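Fiber protein (Human adenovirus 16, PDB 3CNC) forms the trimeric knob at the end of the viral fiber and probably attaches the virus to host cells through the receptor CD46. Local coordinates at residues Tyr158-Gly163 and Ala198-Glu203; Ser48-Leu53 and Ser74-Thr79. One frame throughout, in Å; residues are numbered along the deposited sequence.

Contact 1 of 2, residues Tyr158-Gly163 and Ala198-Glu203; sequences YKSTNG and APETTE
The carboxylate of Glu200 reaches across to residues Tyr158-Thr161 and takes three hydrogen bonds there, two on OE2 and one on OE1. Bending at chi2 (-56°) turns its end toward the other segment. Tyr158 OH donates to Glu200 OE2 over 3.0 Å, with OE2 at the ring edge, near its plane, and the ring and carboxylate planes steeply inclined. The backbone donor Thr161 N lies 2.7 Å from Glu200 OE2, in a bond bent to 148°; OE2 is crowded in the model, so its exact place is less certain, which qualifies both of its bonds. Thr161 OG1, set beside its own backbone N, gives to Glu200 OE1 at 2.7 Å, coming from above the carboxylate plane. Three donors around one carboxylate would be expected to favour its charged form. The donor segment, 158-163, is the tip of a beta hairpin of the knob domain, where strand 151-159 turns back into strand 165-174 through a type I turn, Ser160 to Gly163. Gly163 N closes that turn on Ser160 O at 2.8 Å, and the Ser160 hydroxyl is satisfied by Thr164 OG1. Pro199 CB approaches the Tyr158 ring obliquely, 3.8 Å from its CE2. The same ring meets Phe81 edge-to-face, and the backbone of Glu200 is hydrogen-bonded to that of Phe81.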
ATOM      1  N   TYR A 158     -12.594   7.422  -9.316  1.00 56.43           N
ATOM      2  CA  TYR A 158     -14.009   7.334  -9.618  1.00 56.43           C
ATOM      3  C   TYR A 158     -14.083   7.067 -11.118  1.00 56.43           C
ATOM      4  O   TYR A 158     -13.484   7.792 -11.909  1.00 56.43           O
ATOM      5  CB  TYR A 158     -14.727   8.639  -9.306  1.00 58.44           C
ATOM      6  CG  TYR A 158     -16.147   8.624  -9.808  1.00 58.44           C
ATOM      7  CD1 TYR A 158     -17.119   7.843  -9.178  1.00 58.44           C
ATOM      8  CD2 TYR A 158     -16.511   9.342 -10.949  1.00 58.44           C
ATOM      9  CE1 TYR A 158     -18.414   7.779  -9.671  1.00 58.44           C
ATOM     10  CE2 TYR A 158     -17.804   9.280 -11.449  1.00 58.44           C
ATOM     11  CZ  TYR A 158     -18.745   8.500 -10.805  1.00 58.44           C
ATOM     12  OH  TYR A 158     -20.019   8.442 -11.294  1.00 58.44           O
ATOM     13  N   LYS A 159     -14.796   6.013 -11.502  1.00 59.68           N
ATOM     14  CA  LYS A 159     -14.945   5.664 -12.913  1.00 59.68           C
ATOM     15  C   LYS A 159     -16.305   6.177 -13.386  1.00 59.68           C
ATOM     16  O   LYS A 159     -17.346   5.693 -12.936  1.00 59.68           O
ATOM     17  CB  LYS A 159     -14.876   4.145 -13.093  1.00 71.95           C
ATOM     18  CG  LYS A 159     -14.854   3.678 -14.546  1.00 71.95           C
ATOM     19  CD  LYS A 159     -14.999   2.165 -14.617  1.00 71.95           C
ATOM     20  CE  LYS A 159     -15.044   1.658 -16.049  1.00 71.95           C
ATOM     21  NZ  LYS A 159     -15.526   0.246 -16.097  1.00 71.95           N
ATOM     22  N   SER A 160     -16.297   7.151 -14.291  1.00 64.91           N
ATOM     23  CA  SER A 160     -17.550   7.718 -14.783  1.00 64.91           C
ATOM     24  C   SER A 160     -18.270   6.811 -15.767  1.00 64.91           C
ATOM     25  O   SER A 160     -17.715   5.816 -16.247  1.00 64.91           O
ATOM     26  CB  SER A 160     -17.317   9.083 -15.437  1.00 61.75           C
ATOM     27  OG  SER A 160     -16.819   8.937 -16.750  1.00 61.75           O
ATOM     28  N   THR A 161     -19.512   7.176 -16.069  1.00 62.88           N
ATOM     29  CA  THR A 161     -20.350   6.409 -16.982  1.00 62.88           C
ATOM     30  C   THR A 161     -19.695   6.129 -18.335  1.00 62.88           C
ATOM     31  O   THR A 161     -19.833   5.033 -18.870  1.00 62.88           O
ATOM     32  CB  THR A 161     -21.708   7.114 -17.200  1.00 75.05           C
ATOM     33  OG1 THR A 161     -22.398   7.205 -15.948  1.00 75.05           O
ATOM     34  CG2 THR A 161     -22.575   6.327 -18.178  1.00 75.05           C
ATOM     35  N   ASN A 162     -18.970   7.099 -18.885  1.00 69.52           N
ATOM     36  CA  ASN A 162     -18.330   6.889 -20.181  1.00 69.52           C
ATOM     37  C   ASN A 162     -17.011   6.134 -20.067  1.00 69.52           C
ATOM     38  O   ASN A 162     -16.356   5.869 -21.074  1.00 69.52           O
ATOM     39  CB  ASN A 162     -18.094   8.222 -20.893  1.00 91.82           C
ATOM     40  CG  ASN A 162     -16.957   9.016 -20.289  1.00 91.82           C
ATOM     41  OD1 ASN A 162     -16.632  10.102 -20.762  1.00 91.82           O
ATOM     42  ND2 ASN A 162     -16.344   8.480 -19.241  1.00 91.82           N
ATOM     43  N   GLY A 163     -16.611   5.812 -18.839  1.00 67.54           N
ATOM     44  CA  GLY A 163     -15.378   5.068 -18.641  1.00 67.54           C
ATOM     45  C   GLY A 163     -14.129   5.849 -18.271  1.00 67.54           C
ATOM     46  O   GLY A 163     -13.052   5.265 -18.175  1.00 67.54           O
ATOM     47  N   ALA A 198     -17.500  18.348 -14.588  1.00 67.26           N
ATOM     48  CA  ALA A 198     -18.197  17.314 -13.842  1.00 67.26           C
ATOM     49  C   ALA A 198     -18.071  15.953 -14.507  1.00 67.26           C
ATOM     50  O   ALA A 198     -18.108  15.842 -15.731  1.00 67.26           O
ATOM     51  CB  ALA A 198     -19.667  17.675 -13.691  1.00 48.28           C
ATOM     52  N   PRO A 199     -17.884  14.900 -13.695  1.00 75.58           N
ATOM     53  CA  PRO A 199     -17.748  13.516 -14.157  1.00 75.58           C
ATOM     54  C   PRO A 199     -19.050  12.977 -14.751  1.00 75.58           C
ATOM     55  O   PRO A 199     -19.034  12.274 -15.759  1.00 75.58           O
ATOM     56  CB  PRO A 199     -17.346  12.769 -12.886  1.00 66.79           C
ATOM     57  CG  PRO A 199     -16.554  13.791 -12.149  1.00 66.79           C
ATOM     58  CD  PRO A 199     -17.422  15.020 -12.301  1.00 66.79           C
ATOM     59  N   GLU A 200     -20.171  13.304 -14.115  1.00 71.36           N
ATOM     60  CA  GLU A 200     -21.473  12.839 -14.584  1.00 71.36           C
ATOM     61  C   GLU A 200     -22.444  13.972 -14.935  1.00 71.36           C
ATOM     62  O   GLU A 200     -22.133  15.157 -14.783  1.00 71.36           O
ATOM     63  CB  GLU A 200     -22.140  11.939 -13.535  1.00 70.22           C
ATOM     64  CG  GLU A 200     -21.370  10.676 -13.141  1.00 70.22           C
ATOM     65  CD  GLU A 200     -21.014   9.779 -14.318  1.00 70.22           C
ATOM     66  OE1 GLU A 200     -21.752   9.758 -15.328  1.00 70.22           O
ATOM     67  OE2 GLU A 200     -19.991   9.075 -14.220  1.00 70.22           O
ATOM     68  N   THR A 201     -23.625  13.575 -15.402  1.00 71.95           N
ATOM     69  CA  THR A 201     -24.699  14.488 -15.783  1.00 71.95           C
ATOM     70  C   THR A 201     -26.000  13.883 -15.272  1.00 71.95           C
ATOM     71  O   THR A 201     -27.009  14.566 -15.125  1.00 71.95           O
ATOM     72  CB  THR A 201     -24.777  14.641 -17.322  1.00 62.70           C
ATOM     73  OG1 THR A 201     -23.875  15.668 -17.747  1.00 62.70           O
ATOM     74  CG2 THR A 201     -26.187  14.995 -17.765  1.00 62.70           C
ATOM     75  N   THR A 202     -25.954  12.584 -14.994  1.00 76.53           N
ATOM     76  CA  THR A 202     -27.112  11.852 -14.509  1.00 76.53           C
ATOM     77  C   THR A 202     -26.830  11.380 -13.096  1.00 76.53           C
ATOM     78  O   THR A 202     -25.708  11.497 -12.612  1.00 76.53           O
ATOM     79  CB  THR A 202     -27.365  10.611 -15.371  1.00103.80           C
ATOM     80  OG1 THR A 202     -27.194  10.952 -16.751  1.00103.80           O
ATOM     81  CG2 THR A 202     -28.779  10.084 -15.153  1.00103.80           C
ATOM     82  N   GLU A 203     -27.850  10.859 -12.428  1.00 70.67           N
ATOM     83  CA  GLU A 203     -27.661  10.327 -11.091  1.00 70.67           C
ATOM     84  C   GLU A 203     -26.998   8.959 -11.300  1.00 70.67           C
ATOM     85  O   GLU A 203     -27.610   8.042 -11.848  1.00 70.67           O
ATOM     86  CB  GLU A 203     -29.004  10.165 -10.377  1.00 75.68           C
ATOM     87  CG  GLU A 203     -28.909   9.401  -9.072  1.00 75.68           C
ATOM     88  CD  GLU A 203     -30.261   9.130  -8.437  1.00 75.68           C
ATOM     89  OE1 GLU A 203     -30.312   8.378  -7.437  1.00 75.68           O
ATOM     90  OE2 GLU A 203     -31.276   9.670  -8.930  1.00 75.68           O
TER

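Contact 2 of 2, residues Ser48-Leu53 and Ser74-Thr79; sequences SPDCKL and SEYTNT
Ser74 O is gripped by two donors: Asn78 N at 2.7 Å, in a helix-like bond four residues back, and the Thr77 hydroxyl, whose OG1 lies 3.1 Å away in the carbonyl plane, on a lone pair. Thr77 OG1 can fold back in this way because it takes the crowded position between its own N and carbonyl carbon (chi1 69°). The Ser74 hydroxyl works in both directions. Its OG accepts from Thr77 N at 3.2 Å along an almost straight line (176°), which makes Ser74 to Thr77 an ST motif, and it donates a weak bond of 3.5 Å to Asp50 O across the contact.

With its hydroxyl bonded to Ser74 O, Thr77 presents its methyl to the other segment. Thr77 CG2 sits tightly at 3.0 Å from Asp50 O and at 3.3 Å from Asp50 OD2, and 4.2 Å from Cys51 CB. The buried Asp50 carboxylate takes a bond from Ile42 N on OD1 and a weak one from Lys43 N on OD2, which would be expected to ease the burial of a charge. Beside it runs Tyr76, pointing the same way, its ring only 10° from the carboxylate plane and its edge atom CD1 4.0 Å from Asp50 OD2.

Asp50 and Cys51 form a classic beta bulge opposite Cys40, just where strand 51-60 begins. That strand pairs with strand 63-72, so the contact lies at the open end of their hairpin: Asp50 bonds the backbone of Ala73 as the chain leaves the second strand, the short turn 74-79 folds against the bulge, and the Cys51 side chain packs onto Leu70 of strand 63-72.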
ATOM      1  N   SER A  48     -29.615   9.778   9.169  1.00 70.68           N
ATOM      2  CA  SER A  48     -29.882   8.471   8.575  1.00 70.68           C
ATOM      3  C   SER A  48     -28.898   8.160   7.446  1.00 70.68           C
ATOM      4  O   SER A  48     -28.575   9.021   6.625  1.00 70.68           O
ATOM      5  CB  SER A  48     -31.309   8.408   8.034  1.00 82.47           C
ATOM      6  OG  SER A  48     -31.461   9.298   6.943  1.00 82.47           O
ATOM      7  N   PRO A  49     -28.411   6.913   7.401  1.00 61.45           N
ATOM      8  CA  PRO A  49     -27.458   6.426   6.398  1.00 61.45           C
ATOM      9  C   PRO A  49     -27.830   6.807   4.981  1.00 61.45           C
ATOM     10  O   PRO A  49     -28.952   6.555   4.544  1.00 61.45           O
ATOM     11  CB  PRO A  49     -27.487   4.917   6.599  1.00 52.31           C
ATOM     12  CG  PRO A  49     -27.656   4.800   8.072  1.00 52.31           C
ATOM     13  CD  PRO A  49     -28.722   5.859   8.382  1.00 52.31           C
ATOM     14  N   ASP A  50     -26.886   7.406   4.264  1.00 53.72           N
ATOM     15  CA  ASP A  50     -27.130   7.788   2.879  1.00 53.72           C
ATOM     16  C   ASP A  50     -26.057   7.212   1.944  1.00 53.72           C
ATOM     17  O   ASP A  50     -25.957   7.595   0.779  1.00 53.72           O
ATOM     18  CB  ASP A  50     -27.212   9.314   2.756  1.00 79.66           C
ATOM     19  CG  ASP A  50     -25.901   9.998   3.051  1.00 79.66           C
ATOM     20  OD1 ASP A  50     -25.082   9.428   3.806  1.00 79.66           O
ATOM     21  OD2 ASP A  50     -25.697  11.118   2.535  1.00 79.66           O
ATOM     22  N   CYS A  51     -25.251   6.293   2.469  1.00 58.12           N
ATOM     23  CA  CYS A  51     -24.212   5.628   1.677  1.00 58.12           C
ATOM     24  C   CYS A  51     -23.606   4.432   2.420  1.00 58.12           C
ATOM     25  O   CYS A  51     -23.763   4.287   3.637  1.00 58.12           O
ATOM     26  CB  CYS A  51     -23.111   6.608   1.264  1.00 75.62           C
ATOM     27  SG  CYS A  51     -22.125   7.240   2.609  1.00 75.62           S
ATOM     28  N   LYS A  52     -22.925   3.571   1.670  1.00 50.02           N
ATOM     29  CA  LYS A  52     -22.313   2.370   2.228  1.00 50.02           C
ATOM     30  C   LYS A  52     -20.805   2.526   2.391  1.00 50.02           C
ATOM     31  O   LYS A  52     -20.089   2.756   1.419  1.00 50.02           O
ATOM     32  CB  LYS A  52     -22.613   1.175   1.326  1.00 64.10           C
ATOM     33  CG  LYS A  52     -24.090   0.925   1.130  1.00 64.10           C
ATOM     34  CD  LYS A  52     -24.343   0.043  -0.080  1.00 64.10           C
ATOM     35  CE  LYS A  52     -25.837  -0.224  -0.266  1.00 64.10           C
ATOM     36  NZ  LYS A  52     -26.119  -0.956  -1.538  1.00 64.10           N
ATOM     37  N   LEU A  53     -20.340   2.401   3.630  1.00 46.37           N
ATOM     38  CA  LEU A  53     -18.922   2.521   3.944  1.00 46.37           C
ATOM     39  C   LEU A  53     -18.300   1.162   4.218  1.00 46.37           C
ATOM     40  O   LEU A  53     -18.752   0.431   5.105  1.00 46.37           O
ATOM     41  CB  LEU A  53     -18.718   3.388   5.185  1.00 49.57           C
ATOM     42  CG  LEU A  53     -17.283   3.366   5.740  1.00 49.57           C
ATOM     43  CD1 LEU A  53     -16.369   4.151   4.815  1.00 49.57           C
ATOM     44  CD2 LEU A  53     -17.258   3.962   7.131  1.00 49.57           C
ATOM     45  N   SER A  74     -28.076   7.068  -2.160  1.00 53.37           N
ATOM     46  CA  SER A  74     -29.140   8.060  -2.139  1.00 53.37           C
ATOM     47  C   SER A  74     -28.975   9.037  -3.287  1.00 53.37           C
ATOM     48  O   SER A  74     -27.867   9.226  -3.812  1.00 53.37           O
ATOM     49  CB  SER A  74     -29.142   8.839  -0.817  1.00 72.57           C
ATOM     50  OG  SER A  74     -28.113   9.814  -0.791  1.00 72.57           O
ATOM     51  N   GLU A  75     -30.082   9.662  -3.670  1.00 55.02           N
ATOM     52  CA  GLU A  75     -30.069  10.631  -4.756  1.00 55.02           C
ATOM     53  C   GLU A  75     -29.052  11.740  -4.470  1.00 55.02           C
ATOM     54  O   GLU A  75     -28.395  12.252  -5.383  1.00 55.02           O
ATOM     55  CB  GLU A  75     -31.470  11.219  -4.936  1.00100.31           C
ATOM     56  CG  GLU A  75     -31.635  12.057  -6.186  1.00100.31           C
ATOM     57  CD  GLU A  75     -33.090  12.260  -6.556  1.00100.31           C
ATOM     58  OE1 GLU A  75     -33.353  12.953  -7.560  1.00100.31           O
ATOM     59  OE2 GLU A  75     -33.970  11.723  -5.845  1.00100.31           O
ATOM     60  N   TYR A  76     -28.908  12.105  -3.199  1.00 65.96           N
ATOM     61  CA  TYR A  76     -27.950  13.141  -2.841  1.00 65.96           C
ATOM     62  C   TYR A  76     -26.517  12.712  -3.138  1.00 65.96           C
ATOM     63  O   TYR A  76     -25.803  13.396  -3.878  1.00 65.96           O
ATOM     64  CB  TYR A  76     -28.058  13.517  -1.359  1.00 78.73           C
ATOM     65  CG  TYR A  76     -26.990  14.508  -0.944  1.00 78.73           C
ATOM     66  CD1 TYR A  76     -25.951  14.128  -0.097  1.00 78.73           C
ATOM     67  CD2 TYR A  76     -26.987  15.813  -1.444  1.00 78.73           C
ATOM     68  CE1 TYR A  76     -24.935  15.020   0.243  1.00 78.73           C
ATOM     69  CE2 TYR A  76     -25.977  16.711  -1.112  1.00 78.73           C
ATOM     70  CZ  TYR A  76     -24.955  16.307  -0.269  1.00 78.73           C
ATOM     71  OH  TYR A  76     -23.954  17.187   0.071  1.00 78.73           O
ATOM     72  N   THR A  77     -26.096  11.586  -2.560  1.00 58.03           N
ATOM     73  CA  THR A  77     -24.737  11.102  -2.776  1.00 58.03           C
ATOM     74  C   THR A  77     -24.518  10.769  -4.242  1.00 58.03           C
ATOM     75  O   THR A  77     -23.462  11.072  -4.802  1.00 58.03           O
ATOM     76  CB  THR A  77     -24.403   9.819  -1.939  1.00 50.99           C
ATOM     77  OG1 THR A  77     -25.144   8.694  -2.443  1.00 50.99           O
ATOM     78  CG2 THR A  77     -24.731  10.033  -0.465  1.00 50.99           C
ATOM     79  N   ASN A  78     -25.523  10.169  -4.873  1.00 53.03           N
ATOM     80  CA  ASN A  78     -25.378   9.779  -6.268  1.00 53.03           C
ATOM     81  C   ASN A  78     -25.533  10.919  -7.265  1.00 53.03           C
ATOM     82  O   ASN A  78     -25.587  10.710  -8.472  1.00 53.03           O
ATOM     83  CB  ASN A  78     -26.326   8.617  -6.576  1.00 60.20           C
ATOM     84  CG  ASN A  78     -26.017   7.386  -5.718  1.00 60.20           C
ATOM     85  OD1 ASN A  78     -24.862   7.147  -5.356  1.00 60.20           O
ATOM     86  ND2 ASN A  78     -27.042   6.604  -5.397  1.00 60.20           N
ATOM     87  N   THR A  79     -25.557  12.138  -6.749  1.00 78.68           N
ATOM     88  CA  THR A  79     -25.682  13.312  -7.593  1.00 78.68           C
ATOM     89  C   THR A  79     -24.455  14.186  -7.407  1.00 78.68           C
ATOM     90  O   THR A  79     -24.100  14.973  -8.287  1.00 78.68           O
ATOM     91  CB  THR A  79     -26.934  14.119  -7.222  1.00 83.16           C
ATOM     92  OG1 THR A  79     -28.098  13.348  -7.533  1.00 83.16           O
ATOM     93  CG2 THR A  79     -26.979  15.424  -7.991  1.00 83.16           C
TER

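In the fold
Contacts 1 and 2 lie on the same side of the subunit, their centres about 16 Å apart, and follow one another along the chain. They meet through packing: Glu203 OE1 is 3.5 Å from Glu75 CA, and Glu203 CG is 3.6 Å from Asn78 O. Glu203 thus brings the end of segment 198-203 against the turn 74-79, and a bond from Leu206 N to Asn78 OD1 ties the two further. Phe81 follows 74-79 closely in sequence and so joins the two contacts. Contact 1 is the more peripheral, yet its Lys159 makes a cation-pi contact with Tyr151 of a second subunit, whereas no other chain of the trimer touches contact 2.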